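Local coordinates for protein DNA primase (Aquifex aeolicus, PDB 2AU3) that probably synthesises short RNA primers on single-stranded DNA for DNA polymerase to extend during replication, using a zinc-binding domain and an RNA polymerase domain, at residues K357-N362 and S388-K393; E239-E244 and K285-V290; E103-A108 and L168-L173. All coordinates share one frame; numbering follows the deposited sequence.

Contact 1: K357-N362 and S388-K393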
loop_
_atom_site.group_PDB
_atom_site.type_symbol
_atom_site.label_atom_id
_atom_site.label_comp_id
_atom_site.label_asym_id
_atom_site.label_seq_id
_atom_site.Cartn_x
_atom_site.Cartn_y
_atom_site.Cartn_z
ATOM N N LYS A 357 -31.437 7.637 11.935
ATOM C CA LYS A 357 -31.350 8.540 13.088
ATOM C C LYS A 357 -31.571 10.018 12.725
ATOM O O LYS A 357 -32.211 10.770 13.495
ATOM C CB LYS A 357 -30.004 8.365 13.785
ATOM C CG LYS A 357 -29.942 8.914 15.214
ATOM C CD LYS A 357 -28.498 8.960 15.742
ATOM C CE LYS A 357 -28.321 10.058 16.788
ATOM N NZ LYS A 357 -28.109 9.536 18.191
ATOM N N THR A 358 -31.054 10.429 11.561
ATOM C CA THR A 358 -31.039 11.843 11.173
ATOM C C THR A 358 -32.044 12.272 10.082
ATOM O O THR A 358 -32.127 13.452 9.748
ATOM C CB THR A 358 -29.610 12.290 10.778
ATOM O OG1 THR A 358 -29.108 11.454 9.724
ATOM C CG2 THR A 358 -28.630 12.067 11.924
ATOM N N ALA A 359 -32.793 11.327 9.521
ATOM C CA ALA A 359 -33.720 11.663 8.443
ATOM C C ALA A 359 -34.648 12.799 8.875
ATOM O O ALA A 359 -35.026 13.634 8.055
ATOM C CB ALA A 359 -34.513 10.451 8.008
ATOM N N ARG A 360 -34.964 12.826 10.174
ATOM C CA ARG A 360 -35.646 13.939 10.852
ATOM C C ARG A 360 -35.214 15.358 10.425
ATOM O O ARG A 360 -35.999 16.305 10.521
ATOM C CB ARG A 360 -35.435 13.831 12.367
ATOM C CG ARG A 360 -36.386 12.879 13.074
ATOM C CD ARG A 360 -37.854 13.247 12.884
ATOM N NE ARG A 360 -38.735 12.231 13.470
ATOM C CZ ARG A 360 -40.048 12.161 13.260
ATOM N NH1 ARG A 360 -40.642 13.055 12.480
ATOM N NH2 ARG A 360 -40.770 11.199 13.833
ATOM N N GLU A 361 -33.953 15.509 10.014
ATOM C CA GLU A 361 -33.412 16.815 9.609
ATOM C C GLU A 361 -34.116 17.363 8.372
ATOM O O GLU A 361 -34.445 18.556 8.306
ATOM C CB GLU A 361 -31.916 16.713 9.314
ATOM C CG GLU A 361 -31.012 17.160 10.442
ATOM C CD GLU A 361 -29.704 16.391 10.474
ATOM O OE1 GLU A 361 -29.056 16.257 9.404
ATOM O OE2 GLU A 361 -29.319 15.924 11.572
ATOM N N ASN A 362 -34.327 16.476 7.400
ATOM C CA ASN A 362 -34.808 16.826 6.064
ATOM C C ASN A 362 -35.391 15.571 5.422
ATOM O O ASN A 362 -34.753 14.941 4.565
ATOM C CB ASN A 362 -33.647 17.363 5.213
ATOM C CG ASN A 362 -34.106 18.038 3.924
ATOM O OD1 ASN A 362 -35.079 17.623 3.283
ATOM N ND2 ASN A 362 -33.374 19.077 3.521
ATOM N N SER A 388 -38.011 -1.503 6.223
ATOM C CA SER A 388 -39.077 -1.605 7.217
ATOM C C SER A 388 -38.898 -0.602 8.347
ATOM O O SER A 388 -39.856 0.045 8.749
ATOM C CB SER A 388 -39.172 -3.025 7.782
ATOM O OG SER A 388 -39.451 -3.936 6.750
ATOM N N GLU A 389 -37.672 -0.482 8.845
ATOM C CA GLU A 389 -37.361 0.407 9.963
ATOM C C GLU A 389 -37.655 1.867 9.606
ATOM O O GLU A 389 -38.272 2.598 10.395
ATOM C CB GLU A 389 -35.889 0.243 10.371
ATOM C CG GLU A 389 -35.583 0.518 11.837
ATOM C CD GLU A 389 -34.081 0.559 12.145
ATOM O OE1 GLU A 389 -33.302 -0.191 11.510
ATOM O OE2 GLU A 389 -33.673 1.340 13.038
ATOM N N PHE A 390 -37.212 2.281 8.410
ATOM C CA PHE A 390 -37.429 3.636 7.917
ATOM C C PHE A 390 -38.931 3.913 7.696
ATOM O O PHE A 390 -39.426 4.982 8.060
ATOM C CB PHE A 390 -36.672 3.846 6.612
ATOM C CG PHE A 390 -36.377 5.285 6.294
ATOM C CD1 PHE A 390 -35.137 5.829 6.590
ATOM C CD2 PHE A 390 -37.321 6.082 5.651
ATOM C CE1 PHE A 390 -34.838 7.163 6.275
ATOM C CE2 PHE A 390 -37.036 7.417 5.325
ATOM C CZ PHE A 390 -35.789 7.961 5.643
ATOM N N HIS A 391 -39.628 2.951 7.087
ATOM C CA HIS A 391 -41.069 3.035 6.863
ATOM C C HIS A 391 -41.822 3.205 8.196
ATOM O O HIS A 391 -42.658 4.113 8.346
ATOM C CB HIS A 391 -41.533 1.770 6.134
ATOM C CG HIS A 391 -43.020 1.585 6.101
ATOM N ND1 HIS A 391 -43.839 2.285 5.238
ATOM C CD2 HIS A 391 -43.830 0.760 6.805
ATOM C CE1 HIS A 391 -45.092 1.910 5.427
ATOM N NE2 HIS A 391 -45.114 0.985 6.368
ATOM N N THR A 392 -41.508 2.331 9.152
ATOM C CA THR A 392 -42.104 2.354 10.483
ATOM C C THR A 392 -41.916 3.717 11.112
ATOM O O THR A 392 -42.870 4.364 11.530
ATOM C CB THR A 392 -41.482 1.256 11.384
ATOM O OG1 THR A 392 -41.845 -0.037 10.886
ATOM C CG2 THR A 392 -42.007 1.373 12.819
ATOM N N LYS A 393 -40.656 4.134 11.163
ATOM C CA LYS A 393 -40.300 5.411 11.727
ATOM C C LYS A 393 -40.897 6.631 10.951
ATOM O O LYS A 393 -41.593 7.426 11.573
ATOM C CB LYS A 393 -38.771 5.564 11.831
ATOM C CG LYS A 393 -38.320 6.868 12.481
ATOM C CD LYS A 393 -36.859 6.854 12.909
ATOM C CE LYS A 393 -36.554 7.996 13.870
ATOM N NZ LYS A 393 -35.095 8.107 14.151
#

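Contact 2: E239-E244 and K285-V290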
loop_
_atom_site.group_PDB
_atom_site.type_symbol
_atom_site.label_atom_id
_atom_site.label_comp_id
_atom_site.label_asym_id
_atom_site.label_seq_id
_atom_site.Cartn_x
_atom_site.Cartn_y
_atom_site.Cartn_z
ATOM N N GLU A 239 -3.020 -7.708 8.182
ATOM C CA GLU A 239 -3.035 -8.395 9.478
ATOM C C GLU A 239 -3.777 -7.551 10.544
ATOM O O GLU A 239 -4.512 -8.079 11.351
ATOM C CB GLU A 239 -1.615 -8.782 9.913
ATOM C CG GLU A 239 -0.765 -7.616 10.440
ATOM C CD GLU A 239 0.709 -7.989 10.578
ATOM O OE1 GLU A 239 1.009 -9.206 10.590
ATOM O OE2 GLU A 239 1.576 -7.091 10.672
ATOM N N TYR A 240 -3.630 -6.236 10.490
ATOM C CA TYR A 240 -4.386 -5.355 11.400
ATOM C C TYR A 240 -5.876 -5.316 11.088
ATOM O O TYR A 240 -6.727 -5.360 12.001
ATOM C CB TYR A 240 -3.765 -3.947 11.392
ATOM C CG TYR A 240 -2.287 -4.002 11.746
ATOM C CD1 TYR A 240 -1.881 -4.223 13.066
ATOM C CD2 TYR A 240 -1.301 -3.939 10.746
ATOM C CE1 TYR A 240 -0.521 -4.307 13.397
ATOM C CE2 TYR A 240 0.057 -3.998 11.063
ATOM C CZ TYR A 240 0.443 -4.178 12.396
ATOM O OH TYR A 240 1.763 -4.284 12.720
ATOM N N ILE A 241 -6.208 -5.233 9.802
ATOM C CA ILE A 241 -7.604 -5.282 9.357
ATOM C C ILE A 241 -8.325 -6.567 9.858
ATOM O O ILE A 241 -9.465 -6.509 10.368
ATOM C CB ILE A 241 -7.662 -5.196 7.821
ATOM C CG1 ILE A 241 -7.213 -3.805 7.307
ATOM C CG2 ILE A 241 -9.008 -5.592 7.321
ATOM C CD1 ILE A 241 -7.054 -3.772 5.752
ATOM N N LYS A 242 -7.661 -7.716 9.708
ATOM C CA LYS A 242 -8.200 -8.988 10.198
ATOM C C LYS A 242 -8.370 -8.997 11.729
ATOM O O LYS A 242 -9.436 -9.374 12.268
ATOM C CB LYS A 242 -7.291 -10.146 9.756
ATOM C CG LYS A 242 -7.671 -11.513 10.368
ATOM C CD LYS A 242 -6.888 -12.658 9.717
ATOM C CE LYS A 242 -7.675 -13.981 9.762
ATOM N NZ LYS A 242 -6.825 -15.157 9.358
ATOM N N GLU A 243 -7.317 -8.590 12.427
ATOM C CA GLU A 243 -7.328 -8.558 13.871
ATOM C C GLU A 243 -8.425 -7.623 14.399
ATOM O O GLU A 243 -9.126 -7.970 15.355
ATOM C CB GLU A 243 -5.946 -8.138 14.405
ATOM C CG GLU A 243 -5.821 -8.175 15.926
ATOM C CD GLU A 243 -6.453 -6.962 16.602
ATOM O OE1 GLU A 243 -6.517 -5.891 15.954
ATOM O OE2 GLU A 243 -6.886 -7.077 17.778
ATOM N N GLU A 244 -8.535 -6.424 13.819
ATOM C CA GLU A 244 -9.485 -5.412 14.334
ATOM C C GLU A 244 -10.933 -5.578 13.846
ATOM O O GLU A 244 -11.872 -5.129 14.503
ATOM C CB GLU A 244 -8.973 -3.988 14.090
ATOM C CG GLU A 244 -7.653 -3.723 14.819
ATOM C CD GLU A 244 -7.089 -2.336 14.581
ATOM O OE1 GLU A 244 -6.020 -2.224 13.911
ATOM O OE2 GLU A 244 -7.690 -1.360 15.091
ATOM N N LYS A 285 -12.693 -8.777 0.301
ATOM C CA LYS A 285 -12.050 -10.061 0.600
ATOM C C LYS A 285 -11.321 -10.050 1.955
ATOM O O LYS A 285 -10.972 -11.123 2.477
ATOM C CB LYS A 285 -11.060 -10.460 -0.517
ATOM C CG LYS A 285 -11.636 -10.487 -1.925
ATOM C CD LYS A 285 -10.573 -11.070 -2.894
ATOM C CE LYS A 285 -10.923 -10.873 -4.375
ATOM N NZ LYS A 285 -9.693 -10.603 -5.245
ATOM N N PHE A 286 -11.083 -8.869 2.535
ATOM C CA PHE A 286 -10.339 -8.802 3.818
ATOM C C PHE A 286 -11.194 -8.377 4.972
ATOM O O PHE A 286 -10.851 -8.617 6.134
ATOM C CB PHE A 286 -9.121 -7.880 3.720
ATOM C CG PHE A 286 -8.102 -8.367 2.742
ATOM C CD1 PHE A 286 -7.019 -9.126 3.174
ATOM C CD2 PHE A 286 -8.274 -8.149 1.377
ATOM C CE1 PHE A 286 -6.083 -9.635 2.263
ATOM C CE2 PHE A 286 -7.359 -8.652 0.471
ATOM C CZ PHE A 286 -6.254 -9.391 0.915
ATOM N N THR A 287 -12.301 -7.728 4.661
ATOM C CA THR A 287 -13.162 -7.206 5.694
ATOM C C THR A 287 -14.567 -6.910 5.189
ATOM O O THR A 287 -14.769 -6.665 3.997
ATOM C CB THR A 287 -12.534 -5.934 6.303
ATOM O OG1 THR A 287 -13.273 -5.559 7.469
ATOM C CG2 THR A 287 -12.673 -4.717 5.327
ATOM N N LYS A 288 -15.529 -6.913 6.102
ATOM C CA LYS A 288 -16.889 -6.541 5.746
ATOM C C LYS A 288 -17.338 -5.271 6.470
ATOM O O LYS A 288 -18.528 -4.948 6.468
ATOM C CB LYS A 288 -17.880 -7.712 6.013
ATOM C CG LYS A 288 -17.548 -8.996 5.275
ATOM C CD LYS A 288 -17.428 -8.830 3.756
ATOM C CE LYS A 288 -17.001 -10.161 3.106
ATOM N NZ LYS A 288 -17.115 -10.146 1.606
ATOM N N LYS A 289 -16.380 -4.547 7.074
ATOM C CA LYS A 289 -16.657 -3.249 7.705
ATOM C C LYS A 289 -15.568 -2.241 7.312
ATOM O O LYS A 289 -14.376 -2.485 7.505
ATOM C CB LYS A 289 -16.668 -3.353 9.235
ATOM C CG LYS A 289 -17.906 -3.921 9.863
ATOM C CD LYS A 289 -17.856 -3.678 11.393
ATOM C CE LYS A 289 -18.675 -4.731 12.164
ATOM N NZ LYS A 289 -19.154 -4.223 13.512
ATOM N N VAL A 290 -15.991 -1.120 6.769
ATOM C CA VAL A 290 -15.071 -0.098 6.347
ATOM C C VAL A 290 -15.523 1.243 6.855
ATOM O O VAL A 290 -16.616 1.713 6.551
ATOM C CB VAL A 290 -14.897 -0.064 4.820
ATOM C CG1 VAL A 290 -14.165 1.210 4.376
ATOM C CG2 VAL A 290 -14.126 -1.329 4.350
HETATM O O HOH W 1 -11.748 -7.505 9.132
#

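Contact 3: E103-A108 and L168-L173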
loop_
_atom_site.group_PDB
_atom_site.type_symbol
_atom_site.label_atom_id
_atom_site.label_comp_id
_atom_site.label_asym_id
_atom_site.label_seq_id
_atom_site.Cartn_x
_atom_site.Cartn_y
_atom_site.Cartn_z
ATOM N N GLU A 103 10.085 -12.761 -14.703
ATOM C CA GLU A 103 10.824 -12.815 -13.443
ATOM C C GLU A 103 11.756 -11.603 -13.251
ATOM O O GLU A 103 11.883 -11.072 -12.141
ATOM C CB GLU A 103 11.676 -14.086 -13.414
ATOM C CG GLU A 103 11.701 -14.820 -12.087
ATOM C CD GLU A 103 10.320 -15.215 -11.601
ATOM O OE1 GLU A 103 9.722 -16.149 -12.187
ATOM O OE2 GLU A 103 9.843 -14.594 -10.629
ATOM N N LYS A 104 12.418 -11.190 -14.334
ATOM C CA LYS A 104 13.388 -10.099 -14.262
ATOM C C LYS A 104 12.707 -8.776 -13.971
ATOM O O LYS A 104 13.277 -7.935 -13.297
ATOM C CB LYS A 104 14.214 -9.983 -15.546
ATOM C CG LYS A 104 15.160 -11.141 -15.847
ATOM C CD LYS A 104 15.907 -10.906 -17.190
ATOM C CE LYS A 104 15.131 -9.920 -18.123
ATOM N NZ LYS A 104 15.703 -9.699 -19.496
ATOM N N VAL A 105 11.518 -8.582 -14.529
ATOM C CA VAL A 105 10.713 -7.379 -14.255
ATOM C C VAL A 105 10.541 -7.166 -12.732
ATOM O O VAL A 105 10.891 -6.109 -12.186
ATOM C CB VAL A 105 9.369 -7.439 -15.034
ATOM C CG1 VAL A 105 8.367 -6.350 -14.568
ATOM C CG2 VAL A 105 9.638 -7.280 -16.538
ATOM N N TYR A 106 10.088 -8.209 -12.036
ATOM C CA TYR A 106 9.856 -8.108 -10.595
ATOM C C TYR A 106 11.155 -7.882 -9.853
ATOM O O TYR A 106 11.198 -7.132 -8.881
ATOM C CB TYR A 106 9.140 -9.369 -10.067
ATOM C CG TYR A 106 7.690 -9.420 -10.499
ATOM C CD1 TYR A 106 6.715 -8.641 -9.842
ATOM C CD2 TYR A 106 7.292 -10.193 -11.586
ATOM C CE1 TYR A 106 5.371 -8.663 -10.242
ATOM C CE2 TYR A 106 5.950 -10.210 -12.014
ATOM C CZ TYR A 106 4.991 -9.441 -11.334
ATOM O OH TYR A 106 3.667 -9.450 -11.748
ATOM N N VAL A 107 12.228 -8.517 -10.321
ATOM C CA VAL A 107 13.514 -8.332 -9.688
ATOM C C VAL A 107 14.002 -6.907 -9.920
ATOM O O VAL A 107 14.598 -6.317 -9.021
ATOM C CB VAL A 107 14.561 -9.387 -10.138
ATOM C CG1 VAL A 107 15.990 -8.965 -9.754
ATOM C CG2 VAL A 107 14.228 -10.743 -9.531
ATOM N N ALA A 108 13.719 -6.351 -11.100
ATOM C CA ALA A 108 14.113 -4.978 -11.418
ATOM C C ALA A 108 13.332 -3.982 -10.565
ATOM O O ALA A 108 13.898 -3.038 -10.013
ATOM C CB ALA A 108 13.891 -4.668 -12.908
ATOM N N LEU A 168 12.342 -1.772 -18.584
ATOM C CA LEU A 168 11.706 -0.984 -19.647
ATOM C C LEU A 168 10.273 -1.414 -19.909
ATOM O O LEU A 168 9.444 -0.598 -20.285
ATOM C CB LEU A 168 12.531 -1.061 -20.953
ATOM C CG LEU A 168 13.835 -0.244 -20.992
ATOM C CD1 LEU A 168 14.762 -0.649 -22.167
ATOM C CD2 LEU A 168 13.554 1.278 -21.007
ATOM N N GLU A 169 9.978 -2.696 -19.694
ATOM C CA GLU A 169 8.607 -3.185 -19.752
ATOM C C GLU A 169 7.650 -2.540 -18.726
ATOM O O GLU A 169 6.436 -2.662 -18.875
ATOM C CB GLU A 169 8.559 -4.717 -19.602
ATOM C CG GLU A 169 9.199 -5.490 -20.753
ATOM C CD GLU A 169 8.359 -5.476 -22.024
ATOM O OE1 GLU A 169 7.112 -5.367 -21.923
ATOM O OE2 GLU A 169 8.948 -5.569 -23.127
ATOM N N THR A 170 8.184 -1.891 -17.690
ATOM C CA THR A 170 7.315 -1.231 -16.676
ATOM C C THR A 170 6.838 0.149 -17.106
ATOM O O THR A 170 5.868 0.669 -16.550
ATOM C CB THR A 170 8.008 -1.088 -15.315
ATOM O OG1 THR A 170 9.173 -0.263 -15.452
ATOM C CG2 THR A 170 8.532 -2.440 -14.800
ATOM N N LYS A 171 7.544 0.739 -18.070
ATOM C CA LYS A 171 7.327 2.123 -18.508
ATOM C C LYS A 171 7.641 3.179 -17.435
ATOM O O LYS A 171 7.168 4.325 -17.508
ATOM C CB LYS A 171 5.917 2.318 -19.102
ATOM C CG LYS A 171 5.665 1.476 -20.350
ATOM C CD LYS A 171 4.660 0.391 -20.066
ATOM C CE LYS A 171 3.478 0.478 -21.001
ATOM N NZ LYS A 171 2.233 0.708 -20.221
ATOM N N ASN A 172 8.441 2.787 -16.448
ATOM C CA ASN A 172 8.895 3.708 -15.420
ATOM C C ASN A 172 10.117 4.472 -15.869
ATOM O O ASN A 172 10.669 5.276 -15.119
ATOM C CB ASN A 172 9.168 2.975 -14.103
ATOM C CG ASN A 172 7.908 2.456 -13.468
ATOM O OD1 ASN A 172 6.873 3.115 -13.496
ATOM N ND2 ASN A 172 7.976 1.261 -12.923
ATOM N N LEU A 173 10.529 4.200 -17.102
ATOM C CA LEU A 173 11.669 4.850 -17.749
ATOM C C LEU A 173 11.265 5.437 -19.099
ATOM O O LEU A 173 10.750 4.727 -19.959
ATOM C CB LEU A 173 12.768 3.821 -17.986
ATOM C CG LEU A 173 14.143 4.163 -17.458
ATOM C CD1 LEU A 173 14.024 4.634 -16.035
ATOM C CD2 LEU A 173 15.071 2.958 -17.592
#

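Contact 1: K357-N362 and S388-K393
K393 reaches from helix 380-394 across to K357 with its chain fully stretched. Its CB already points toward the other segment, and CG stands anti to the backbone N (chi1 -177°); from there CD and CE continue outward in an extended line, so that NZ alone makes the touch. NZ arrives 3.9 Å from K357 CA and 4.0 Å from K357 O, beside backbone rather than side chain. Its hydrogen bond goes one residue further back, to the carbonyl O of I356. This joins a lysine to the C-terminal part of helix 351-358, where the helix dipole would probably favour a positive charge. R360 NE lies 5.5 Å from K393 NZ, like charges not in contact, which may disfavour each other slightly. Both segments belong to the helical domain that follows the Toprim part of the primase, and the chain between them is mostly helix. Beside the lysine, one turn earlier on the same helix, F390 supplies the apolar half: its CE1 and CZ both come to 3.7 Å from A359 CB, which meets the ring obliquely. CG of F390 is anti to the backbone N (chi1 -157°), which carries the ring's end toward A359. The same ring stacks with F370 of helix 363-374, while A359 also touches K366 of that helix and Y394.

Contact 2: E239-E244 and K285-V290
I241 and T287 meet at about a right angle, the methyl branch of the isoleucine set against the branch point of the threonine. I241 CG2 comes to 3.7 Å from T287 CB, and both side chains set out toward each other. In I241, chi1 of -68° sets CG1 beside the backbone N and leaves CG2 anti to it; the short branch therefore faces the loop. The same CG2 also lies 3.7 Å from F286 O, so one methyl packs against both a side chain and the preceding peptide group. F286 starts toward the helix, its CB 4.3 Å from I241 CG2, but its ring then swings away and rests on L234 and K238, earlier in helix 234-244. The loop thus touches this helix at more than one turn.

Beside the apolar touch sits a bridging water. It donates to I241 O at 2.8 Å, and weakly to F286 O at 3.3 Å, and it is hydrogen-bonded to T287 OG1 at 3.0 Å. The hydroxyl stands anti to its own backbone N (chi1 -170°), which brings OG1 round to the water. Two carbonyls and a hydroxyl next to a buried packing surface are in this way joined without direct polar contact between helix and loop.

I241 and T287 both also lean on A247 of strand 247-249, the parallel neighbour of strand 289-293; the predicted magnesium ligands D295 and D297 follow the far end of the latter. The contact packs helix 234-244, which leads into strand 247-249, against the loop entering strand 289-293, next to strand 247-249 in the mixed sheet: the alpha/beta layering of the Toprim fold, a helix laid against the start of a parallel strand.

Contact 3: E103-A108 and L168-L173
T170 OG1, on the threonine that packs against V105, is held from two directions along its own chain. It accepts a hydrogen bond from N172 N at 3.3 Å, with an N-H...O angle of 157°, and is also bonded to the carbonyl O of Y167. The first bond makes an ST turn, the second returns the hydroxyl to the last turn of helix 164-168. With chi1 at 62°, OG1 is lodged between the backbone N and the carbonyl carbon, and the methyl is left to face helix 101-122. T170 CG2 lies 3.9 Å from V105 CG1, the two side chains sliding past each other in opposite directions. The other valine methyl, CG2, approaches E169 CB at 4.1 Å, and here the side chains cross at about a right angle.

V105 thus uses both branches on neighbouring residues of a type I turn, L168 to K171, closed by K171 N to L168 O at 3.2 Å. K171, the last residue of the turn, has positive phi (65°) and is the first after the helix to leave helical geometry. This turn belongs to the N-terminal part of the catalytic core, while helix 101-122 adjoins the zinc-binding part: E103 forms a salt bridge with R11, and V107 packs on helix 79-90. A valine in place of T170 would probably leave N172 N and the Y167 carbonyl without the hydroxyl they share, so that the ST turn would lose its bond. E169 bends at chi2, which carries its carboxylate off toward K101, a long and weak ion pair.

From the N terminus, the chain first passes through the zinc-binding domain, then closes three loops one after another, none nested and none crossing. Contact 3 returns the turn after helix 164-168 to helix 101-122, joining the N-terminal part of the catalytic core to the helix next to the zinc-binding domain. Contact 2 follows, bringing the loop before strand 289-293 back to helix 234-244, packed at the mixed sheet of the Toprim fold. Contact 1 closes last, within the C-terminal helical domain. Contact 2 lies between the others, its centre about 32 Å from that of contact 3 and about 30 Å from that of contact 1, while contacts 1 and 3 are about 54 Å apart, centre to centre.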